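Local structure of glutamate receptor 1 (Adineta vaga, 4IO2) at residues D104-R112 with G172-I181; G182-C193 with K240-P248. The protein binds glutamate in the clamshell ligand-binding domain of a receptor that probably works as a glutamate-gated ion channel. One frame throughout, in Å; residues are numbered along the deposited sequence. Where two conformers were deposited one is given.

Interaction 1. Residues D104-R112 with G172-I181; sequences DNSMRILMR and GIIDVSFMDI. With GLU (glutamic acid), chain E.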
loop_
_atom_site.group_PDB
_atom_site.type_symbol
_atom_site.label_atom_id
_atom_site.label_comp_id
_atom_site.label_asym_id
_atom_site.label_seq_id
_atom_site.Cartn_x
_atom_site.Cartn_y
_atom_site.Cartn_z
ATOM N N ASP A 104 -1.363 -4.945 1.436
ATOM C CA ASP A 104 -2.099 -4.028 2.264
ATOM C C ASP A 104 -2.482 -4.721 3.570
ATOM O O ASP A 104 -2.345 -5.932 3.744
ATOM C CB ASP A 104 -3.337 -3.497 1.519
ATOM C CG ASP A 104 -4.342 -4.586 1.126
ATOM O OD1 ASP A 104 -4.345 -5.679 1.722
ATOM O OD2 ASP A 104 -5.153 -4.338 0.192
ATOM N N ASN A 105 -2.880 -3.924 4.534
ATOM C CA ASN A 105 -3.247 -4.417 5.851
ATOM C C ASN A 105 -4.167 -3.437 6.506
ATOM O O ASN A 105 -4.227 -2.255 6.139
ATOM C CB ASN A 105 -1.987 -4.621 6.736
ATOM C CG ASN A 105 -2.311 -5.256 8.077
ATOM O OD1 ASN A 105 -2.901 -6.324 8.139
ATOM N ND2 ASN A 105 -1.921 -4.589 9.164
ATOM N N SER A 106 -4.865 -3.951 7.506
ATOM C CA SER A 106 -5.665 -3.146 8.426
ATOM C C SER A 106 -5.940 -4.075 9.616
ATOM O O SER A 106 -5.595 -5.272 9.588
ATOM C CB SER A 106 -6.957 -2.674 7.789
ATOM O OG SER A 106 -7.698 -3.804 7.364
ATOM N N MET A 107 -6.485 -3.517 10.682
ATOM C CA MET A 107 -6.793 -4.304 11.880
ATOM C C MET A 107 -8.277 -4.420 12.079
ATOM O O MET A 107 -9.050 -3.596 11.582
ATOM C CB MET A 107 -6.140 -3.736 13.160
ATOM C CG MET A 107 -4.636 -3.713 13.093
ATOM S SD MET A 107 -3.889 -3.290 14.686
ATOM C CE MET A 107 -4.075 -1.529 14.709
ATOM N N ARG A 108 -8.656 -5.494 12.774
ATOM C CA ARG A 108 -10.016 -5.712 13.218
ATOM C C ARG A 108 -10.070 -5.988 14.686
ATOM O O ARG A 108 -9.085 -6.337 15.299
ATOM C CB ARG A 108 -10.700 -6.824 12.427
ATOM C CG ARG A 108 -10.870 -6.377 10.941
ATOM C CD ARG A 108 -12.040 -6.874 10.224
ATOM N NE ARG A 108 -13.285 -6.540 10.881
ATOM C CZ ARG A 108 -14.387 -7.204 10.616
ATOM N NH1 ARG A 108 -14.321 -8.228 9.746
ATOM N NH2 ARG A 108 -15.507 -6.892 11.247
ATOM N N ILE A 109 -11.244 -5.750 15.263
ATOM C CA ILE A 109 -11.509 -6.133 16.621
ATOM C C ILE A 109 -11.888 -7.629 16.699
ATOM O O ILE A 109 -12.796 -8.070 16.001
ATOM C CB ILE A 109 -12.629 -5.278 17.196
ATOM C CG1 ILE A 109 -12.244 -3.786 17.177
ATOM C CG2 ILE A 109 -12.960 -5.761 18.622
ATOM C CD1 ILE A 109 -13.391 -2.808 17.406
ATOM N N LEU A 110 -11.169 -8.370 17.551
ATOM C CA LEU A 110 -11.349 -9.827 17.812
ATOM C C LEU A 110 -12.072 -9.980 19.145
ATOM O O LEU A 110 -11.700 -9.357 20.120
ATOM C CB LEU A 110 -9.969 -10.509 17.889
ATOM C CG LEU A 110 -9.955 -12.025 18.145
ATOM C CD1 LEU A 110 -10.513 -12.773 16.990
ATOM C CD2 LEU A 110 -8.507 -12.531 18.439
ATOM N N MET A 111 -13.027 -10.910 19.191
ATOM C CA MET A 111 -13.833 -11.101 20.403
ATOM C C MET A 111 -14.482 -12.476 20.382
ATOM O O MET A 111 -14.474 -13.149 19.351
ATOM C CB MET A 111 -14.933 -10.042 20.452
ATOM C CG MET A 111 -16.017 -10.154 19.358
ATOM S SD MET A 111 -17.289 -8.863 19.547
ATOM C CE MET A 111 -18.638 -9.493 18.552
ATOM N N ARG A 112 -15.057 -12.896 21.507
ATOM C CA ARG A 112 -15.891 -14.094 21.533
ATOM C C ARG A 112 -17.154 -13.881 20.736
ATOM O O ARG A 112 -17.766 -12.788 20.783
ATOM C CB ARG A 112 -16.325 -14.405 22.960
ATOM C CG ARG A 112 -15.205 -14.828 23.883
ATOM C CD ARG A 112 -15.785 -15.063 25.320
ATOM N NE ARG A 112 -16.460 -13.866 25.865
ATOM C CZ ARG A 112 -15.846 -12.825 26.440
ATOM N NH1 ARG A 112 -14.514 -12.810 26.552
ATOM N NH2 ARG A 112 -16.555 -11.773 26.873
ATOM N N GLY A 172 -12.683 -15.406 29.342
ATOM C CA GLY A 172 -13.438 -14.268 29.827
ATOM C C GLY A 172 -12.636 -13.241 30.599
ATOM O O GLY A 172 -13.193 -12.399 31.319
ATOM N N ILE A 173 -11.312 -13.227 30.388
ATOM C CA ILE A 173 -10.452 -12.282 31.085
ATOM C C ILE A 173 -10.444 -10.939 30.353
ATOM O O ILE A 173 -10.328 -9.882 30.970
ATOM C CB ILE A 173 -9.014 -12.794 31.137
ATOM C CG1 ILE A 173 -8.948 -14.071 31.965
ATOM C CG2 ILE A 173 -8.080 -11.758 31.734
ATOM C CD1 ILE A 173 -7.661 -14.841 31.802
ATOM N N ILE A 174 -10.497 -10.988 29.027
ATOM C CA ILE A 174 -10.688 -9.772 28.247
ATOM C C ILE A 174 -11.909 -9.913 27.355
ATOM O O ILE A 174 -12.388 -11.038 27.099
ATOM C CB ILE A 174 -9.420 -9.463 27.381
ATOM C CG1 ILE A 174 -9.069 -10.663 26.476
ATOM C CG2 ILE A 174 -8.273 -9.107 28.308
ATOM C CD1 ILE A 174 -7.823 -10.392 25.549
ATOM N N ASP A 175 -12.432 -8.794 26.889
ATOM C CA ASP A 175 -13.579 -8.824 25.973
ATOM C C ASP A 175 -13.181 -8.625 24.527
ATOM O O ASP A 175 -13.906 -9.073 23.639
ATOM C CB ASP A 175 -14.605 -7.755 26.379
ATOM C CG ASP A 175 -15.257 -8.038 27.724
ATOM O OD1 ASP A 175 -15.549 -9.226 28.001
ATOM O OD2 ASP A 175 -15.366 -7.056 28.495
ATOM N N VAL A 176 -12.061 -7.932 24.265
ATOM C CA VAL A 176 -11.637 -7.659 22.898
ATOM C C VAL A 176 -10.122 -7.662 22.835
ATOM O O VAL A 176 -9.426 -7.439 23.825
ATOM C CB VAL A 176 -12.148 -6.303 22.366
ATOM C CG1 VAL A 176 -13.653 -6.253 22.282
ATOM C CG2 VAL A 176 -11.621 -5.153 23.247
ATOM N N SER A 177 -9.599 -7.912 21.637
ATOM C CA SER A 177 -8.226 -7.519 21.294
ATOM C C SER A 177 -8.235 -7.011 19.852
ATOM O O SER A 177 -9.311 -6.888 19.238
ATOM C CB SER A 177 -7.269 -8.697 21.464
ATOM O OG SER A 177 -5.901 -8.269 21.352
ATOM N N PHE A 178 -7.047 -6.644 19.326
ATOM C CA PHE A 178 -6.894 -6.183 17.946
ATOM C C PHE A 178 -6.028 -7.209 17.234
ATOM O O PHE A 178 -5.117 -7.802 17.839
ATOM C CB PHE A 178 -6.100 -4.867 17.883
ATOM C CG PHE A 178 -6.724 -3.678 18.578
ATOM C CD1 PHE A 178 -8.063 -3.649 18.898
ATOM C CD2 PHE A 178 -5.938 -2.573 18.896
ATOM C CE1 PHE A 178 -8.607 -2.548 19.530
ATOM C CE2 PHE A 178 -6.478 -1.467 19.496
ATOM C CZ PHE A 178 -7.817 -1.463 19.824
ATOM N N MET A 179 -6.282 -7.399 15.957
ATOM C CA MET A 179 -5.518 -8.353 15.146
ATOM C C MET A 179 -5.566 -7.941 13.692
ATOM O O MET A 179 -6.569 -7.446 13.210
ATOM C CB MET A 179 -6.063 -9.749 15.353
ATOM C CG MET A 179 -5.232 -10.812 14.709
ATOM S SD MET A 179 -5.876 -12.478 15.173
ATOM C CE MET A 179 -4.640 -13.517 14.356
ATOM N N ASP A 180 -4.441 -8.064 13.001
ATOM C CA ASP A 180 -4.407 -7.824 11.565
ATOM C C ASP A 180 -5.487 -8.626 10.860
ATOM O O ASP A 180 -5.731 -9.786 11.185
ATOM C CB ASP A 180 -3.085 -8.258 10.975
ATOM C CG ASP A 180 -1.905 -7.394 11.376
ATOM O OD1 ASP A 180 -2.096 -6.198 11.753
ATOM O OD2 ASP A 180 -0.788 -7.943 11.229
ATOM N N ILE A 181 -6.073 -8.038 9.827
ATOM C CA ILE A 181 -7.243 -8.640 9.206
ATOM C C ILE A 181 -6.962 -9.969 8.517
ATOM O O ILE A 181 -7.802 -10.877 8.576
ATOM C CB ILE A 181 -7.910 -7.640 8.205
ATOM C CG1 ILE A 181 -9.255 -8.154 7.710
ATOM C CG2 ILE A 181 -6.961 -7.273 7.031
ATOM C CD1 ILE A 181 -10.018 -7.084 6.911
HETATM N N GLU E . 1.668 -6.871 11.874
HETATM C CA GLU E . 1.791 -6.632 13.314
HETATM C C GLU E . 3.081 -5.872 13.615
HETATM O O GLU E . 3.958 -5.784 12.717
HETATM C CB GLU E . 1.769 -7.928 14.130
HETATM C CG GLU E . 0.536 -8.820 13.952
HETATM C CD GLU E . -0.766 -8.274 14.536
HETATM O OE1 GLU E . -0.722 -7.249 15.214
HETATM O OE2 GLU E . -1.823 -8.937 14.364
HETATM O OXT GLU E . 3.217 -5.347 14.744
HETATM O O HOH W 1 -15.409 -11.333 23.831
#
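Asn105 and Asp180 meet at about a right angle: ND2 of Asn105 comes down on OD1 of Asp180 from above the carboxylate plane (3.1 Å), the two planes 85° apart. The other oxygen, Asp180 OD2, takes the ligand's ammonium N at 2.8 Å, and Asp180 N donates almost straight to ligand OE2. Between strands 104-112 and 177-180, antiparallel backbone bonds pair Arg108 with Met179 and Leu110 with Ser177. Leu110 and Met179 lie side by side on one face of the sheet, CD2 against SD, while on the other face Ile109 sends CG2 against Val176 CG1. A bend at chi3 (-58°) brings the Arg112 guanidinium edge-on to residues 172-175, where it bonds in plane to Ile174 O through NH1 (2.8 Å) and, in a salt bridge, to Asp175 OD1 through NH2, on the anti side of the carboxylate. NH1 also bonds Leu169 O in helix 162-170. A leucine at Arg112 would probably leave Ile174 O and Leu169 O without this donor and Asp175, whose OD2 also pairs with Arg132, with one cationic partner fewer. The antiparallel pair belongs to the periplasmic-binding-protein fold of glutamate receptor ligand-binding domains, and its Asp180 end forms part of the glutamate site.

Interaction 2. Residues G182-C193 with K240-P248; sequences GTAEYVTNNIYC and KWFQTKACP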
loop_
_atom_site.group_PDB
_atom_site.type_symbol
_atom_site.label_atom_id
_atom_site.label_comp_id
_atom_site.label_asym_id
_atom_site.label_seq_id
_atom_site.Cartn_x
_atom_site.Cartn_y
_atom_site.Cartn_z
ATOM N N GLY A 182 -5.849 -10.113 7.823
ATOM C CA GLY A 182 -5.639 -11.362 7.094
ATOM C C GLY A 182 -5.500 -12.590 7.959
ATOM O O GLY A 182 -6.185 -13.583 7.763
ATOM N N THR A 183 -4.644 -12.507 8.965
ATOM C CA THR A 183 -4.514 -13.607 9.916
ATOM C C THR A 183 -5.757 -13.727 10.844
ATOM O O THR A 183 -6.099 -14.839 11.259
ATOM C CB THR A 183 -3.213 -13.487 10.751
ATOM O OG1 THR A 183 -3.127 -12.171 11.350
ATOM C CG2 THR A 183 -1.980 -13.784 9.871
ATOM N N ALA A 184 -6.420 -12.609 11.171
ATOM C CA ALA A 184 -7.623 -12.667 12.021
ATOM C C ALA A 184 -8.707 -13.466 11.292
ATOM O O ALA A 184 -9.372 -14.309 11.890
ATOM C CB ALA A 184 -8.139 -11.254 12.316
ATOM N N GLU A 185 -8.884 -13.196 9.999
ATOM C CA GLU A 185 -9.864 -13.949 9.209
ATOM C C GLU A 185 -9.441 -15.420 9.158
ATOM O O GLU A 185 -10.260 -16.323 9.312
ATOM C CB GLU A 185 -9.901 -13.412 7.782
ATOM C CG GLU A 185 -10.644 -12.096 7.630
ATOM C CD GLU A 185 -10.516 -11.495 6.213
ATOM O OE1 GLU A 185 -9.745 -12.036 5.352
ATOM O OE2 GLU A 185 -11.215 -10.482 5.939
ATOM N N TYR A 186 -8.170 -15.687 8.883
ATOM C CA TYR A 186 -7.731 -17.064 8.776
ATOM C C TYR A 186 -8.035 -17.837 10.059
ATOM O O TYR A 186 -8.575 -18.952 10.012
ATOM C CB TYR A 186 -6.240 -17.130 8.440
ATOM C CG TYR A 186 -5.739 -18.545 8.321
ATOM C CD1 TYR A 186 -5.890 -19.271 7.144
ATOM C CD2 TYR A 186 -5.116 -19.158 9.384
ATOM C CE1 TYR A 186 -5.457 -20.598 7.064
ATOM C CE2 TYR A 186 -4.702 -20.468 9.320
ATOM C CZ TYR A 186 -4.860 -21.179 8.177
ATOM O OH TYR A 186 -4.398 -22.496 8.149
ATOM N N VAL A 187 -7.622 -17.299 11.193
ATOM C CA VAL A 187 -7.723 -18.010 12.452
ATOM C C VAL A 187 -9.176 -18.201 12.866
ATOM O O VAL A 187 -9.575 -19.277 13.318
ATOM C CB VAL A 187 -6.888 -17.285 13.512
ATOM C CG1 VAL A 187 -7.248 -17.755 14.887
ATOM C CG2 VAL A 187 -5.371 -17.479 13.179
ATOM N N THR A 188 -9.975 -17.163 12.699
ATOM C CA THR A 188 -11.392 -17.282 13.086
ATOM C C THR A 188 -12.196 -18.128 12.090
ATOM O O THR A 188 -13.248 -18.655 12.455
ATOM C CB THR A 188 -12.082 -15.891 13.284
ATOM O OG1 THR A 188 -12.008 -15.097 12.089
ATOM C CG2 THR A 188 -11.432 -15.140 14.460
ATOM N N ASN A 189 -11.711 -18.272 10.854
ATOM C CA ASN A 189 -12.408 -19.127 9.875
ATOM C C ASN A 189 -11.899 -20.560 9.839
ATOM O O ASN A 189 -12.547 -21.430 9.263
ATOM C CB ASN A 189 -12.352 -18.540 8.469
ATOM C CG ASN A 189 -13.182 -17.296 8.316
ATOM O OD1 ASN A 189 -14.103 -17.060 9.091
ATOM N ND2 ASN A 189 -12.855 -16.483 7.320
ATOM N N ASN A 190 -10.805 -20.857 10.524
ATOM C CA ASN A 190 -10.217 -22.195 10.416
ATOM C C ASN A 190 -9.799 -22.872 11.697
ATOM O O ASN A 190 -9.647 -24.082 11.706
ATOM C CB ASN A 190 -8.976 -22.108 9.518
ATOM C CG ASN A 190 -9.326 -21.818 8.085
ATOM O OD1 ASN A 190 -9.774 -22.715 7.363
ATOM N ND2 ASN A 190 -9.162 -20.559 7.662
ATOM N N ILE A 191 -9.573 -22.118 12.769
ATOM C CA ILE A 191 -8.982 -22.700 13.985
ATOM C C ILE A 191 -9.816 -22.436 15.210
ATOM O O ILE A 191 -10.119 -23.375 15.933
ATOM C CB ILE A 191 -7.536 -22.232 14.206
ATOM C CG1 ILE A 191 -6.701 -22.690 12.994
ATOM C CG2 ILE A 191 -6.980 -22.766 15.527
ATOM C CD1 ILE A 191 -5.426 -21.987 12.909
ATOM N N TYR A 192 -10.175 -21.174 15.433
ATOM C CA TYR A 192 -11.001 -20.766 16.568
ATOM C C TYR A 192 -12.384 -20.352 16.120
ATOM O O TYR A 192 -12.667 -19.162 15.961
ATOM C CB TYR A 192 -10.333 -19.633 17.347
ATOM C CG TYR A 192 -9.121 -20.093 18.093
ATOM C CD1 TYR A 192 -9.228 -20.643 19.341
ATOM C CD2 TYR A 192 -7.862 -19.973 17.546
ATOM C CE1 TYR A 192 -8.114 -21.063 20.023
ATOM C CE2 TYR A 192 -6.748 -20.390 18.225
ATOM C CZ TYR A 192 -6.888 -20.952 19.446
ATOM O OH TYR A 192 -5.783 -21.381 20.122
ATOM N N CYS A 193 -13.241 -21.359 15.937
ATOM C CA CYS A 193 -14.536 -21.163 15.337
ATOM C C CYS A 193 -15.493 -20.389 16.253
ATOM O O CYS A 193 -16.515 -19.897 15.783
ATOM C CB CYS A 193 -15.120 -22.528 14.944
ATOM S SG CYS A 193 -14.061 -23.485 13.780
ATOM N N LYS A 240 -3.713 -18.800 -2.350
ATOM C CA LYS A 240 -3.277 -20.153 -1.977
ATOM C C LYS A 240 -3.336 -20.391 -0.464
ATOM O O LYS A 240 -3.808 -21.415 -0.003
ATOM C CB LYS A 240 -1.849 -20.417 -2.480
ATOM C CG LYS A 240 -1.242 -21.729 -2.014
ATOM C CD LYS A 240 0.174 -21.943 -2.538
ATOM C CE LYS A 240 0.762 -23.218 -1.944
ATOM N NZ LYS A 240 2.176 -23.438 -2.372
ATOM N N TRP A 241 -2.823 -19.445 0.318
ATOM C CA TRP A 241 -2.693 -19.628 1.749
ATOM C C TRP A 241 -3.895 -19.140 2.558
ATOM O O TRP A 241 -4.084 -19.601 3.680
ATOM C CB TRP A 241 -1.389 -18.964 2.240
ATOM C CG TRP A 241 -0.187 -19.725 1.715
ATOM C CD1 TRP A 241 0.603 -19.415 0.622
ATOM C CD2 TRP A 241 0.300 -20.993 2.202
ATOM N NE1 TRP A 241 1.552 -20.387 0.443
ATOM C CE2 TRP A 241 1.388 -21.370 1.376
ATOM C CE3 TRP A 241 -0.066 -21.827 3.260
ATOM C CZ2 TRP A 241 2.113 -22.531 1.581
ATOM C CZ3 TRP A 241 0.646 -23.015 3.464
ATOM C CH2 TRP A 241 1.728 -23.361 2.613
ATOM N N PHE A 242 -4.663 -18.187 2.044
ATOM C CA PHE A 242 -5.698 -17.534 2.861
ATOM C C PHE A 242 -7.128 -17.831 2.450
ATOM O O PHE A 242 -8.052 -17.599 3.233
ATOM C CB PHE A 242 -5.505 -16.018 2.888
ATOM C CG PHE A 242 -4.272 -15.585 3.664
ATOM C CD1 PHE A 242 -3.021 -15.581 3.046
ATOM C CD2 PHE A 242 -4.358 -15.248 5.009
ATOM C CE1 PHE A 242 -1.884 -15.188 3.773
ATOM C CE2 PHE A 242 -3.225 -14.847 5.737
ATOM C CZ PHE A 242 -1.993 -14.847 5.103
ATOM N N GLN A 243 -7.364 -18.422 1.288
ATOM C CA GLN A 243 -8.767 -18.721 0.902
ATOM C C GLN A 243 -9.566 -19.748 1.751
ATOM O O GLN A 243 -10.777 -19.800 1.727
ATOM C CB GLN A 243 -8.875 -19.026 -0.580
ATOM C CG GLN A 243 -9.138 -17.761 -1.368
ATOM C CD GLN A 243 -9.860 -17.999 -2.715
ATOM O OE1 GLN A 243 -10.043 -19.144 -3.171
ATOM N NE2 GLN A 243 -10.267 -16.905 -3.351
ATOM N N THR A 244 -8.902 -20.530 2.546
ATOM C CA THR A 244 -9.552 -21.627 3.216
ATOM C C THR A 244 -10.536 -21.167 4.306
ATOM O O THR A 244 -10.295 -20.180 4.990
ATOM C CB THR A 244 -8.419 -22.462 3.890
ATOM O OG1 THR A 244 -7.349 -22.670 2.935
ATOM C CG2 THR A 244 -8.980 -23.846 4.453
ATOM N N LYS A 245 -11.619 -21.923 4.489
ATOM C CA LYS A 245 -12.582 -21.687 5.557
ATOM C C LYS A 245 -13.145 -23.020 6.042
ATOM O O LYS A 245 -14.112 -23.524 5.474
ATOM C CB LYS A 245 -13.701 -20.796 5.031
ATOM C CG LYS A 245 -14.702 -20.331 6.016
ATOM C CD LYS A 245 -15.491 -19.158 5.397
ATOM C CE LYS A 245 -14.622 -18.306 4.453
ATOM N NZ LYS A 245 -15.305 -17.057 4.010
ATOM N N ALA A 246 -12.517 -23.575 7.082
ATOM C CA ALA A 246 -12.865 -24.901 7.634
ATOM C C ALA A 246 -14.041 -24.870 8.590
ATOM O O ALA A 246 -14.744 -25.873 8.758
ATOM C CB ALA A 246 -11.638 -25.484 8.383
ATOM N N CYS A 247 -14.238 -23.768 9.293
ATOM C CA CYS A 247 -15.257 -23.706 10.344
ATOM C C CYS A 247 -16.624 -23.788 9.703
ATOM O O CYS A 247 -16.827 -23.260 8.612
ATOM C CB CYS A 247 -15.135 -22.407 11.152
ATOM S SG CYS A 247 -13.657 -22.225 12.235
ATOM N N PRO A 248 -17.568 -24.464 10.367
ATOM C CA PRO A 248 -18.880 -24.673 9.764
ATOM C C PRO A 248 -19.709 -23.405 9.682
ATOM O O PRO A 248 -19.308 -22.331 10.141
ATOM C CB PRO A 248 -19.540 -25.678 10.708
ATOM C CG PRO A 248 -18.917 -25.498 11.986
ATOM C CD PRO A 248 -17.489 -25.035 11.718
ATOM O OXT PRO A 248 -20.815 -23.454 9.147
HETATM O O HOH W 2 -10.680 -17.478 5.600
#
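Trp241 offers its backbone O to the Tyr186 ring, 3.8 Å from CE1, where the end region of helix 233-242 meets helix 181-190; a disulfide closes the contact at the C-terminal tail, a cross-link familiar from ionotropic glutamate receptor ligand-binding domains. The Phe242 ring then turns an edge to the first helical turn, with CD2 3.7 Å from Gly182 O; Phe20 meets the same ring edge-to-face. Past the helix, Thr244 O receives Asn190 ND2 at 2.9 Å, from well above the carbonyl plane, and water 2 links that same oxygen to Asn189 ND2. The Thr244 methyl CG2 lies against Asn190 OD1, the two side chains crossing at about a right angle. Lys245 runs alongside Asn189, its CG resting on Asn189 CB and its CE near ND2. Ala246 N donates to Asn190 OD1, again from above the plane. With CG anti to its carbonyl carbon (chi1 -69°), the Asn190 amide is brought beside the tail, where both of its ends are engaged; ND2 also bonds in plane to Tyr186 O, four residues earlier, which steadies the amide's rotation. Cys247 N donates to Asn189 O at 2.9 Å, fixing the backbone next to the bridge. Pro248, the chain's last residue, brings CD to 4.3 Å from Cys193 SG, and that sulfur is joined to Cys247 SG by the 2.0 Å disulfide bond, with a chi3 of -84°.

Overall arrangement
Strand 177-180 of interaction 1 runs straight into helix 181-190 of interaction 2, so the two contacts, with centres about 14 Å apart, follow one another along the chain. The two also touch directly: Leu110 CD1 packs on Thr188 CG2 at 3.6 Å, and Met179 SD lies 3.6 Å from Ala184 CA, seating the helix against the sheet. The bound glutamate sits at this junction. Interaction 1 supplies Asp180, while Asp85, Thr87, Arg92, Arg136 and Ala140 make further hydrogen bonds to the ligand. In interaction 2, the side chain of Thr183 lies about 5 Å from the bound glutamate, whereas the disulfide at Cys193 ties the loop just beyond the helix to the C-terminal tail.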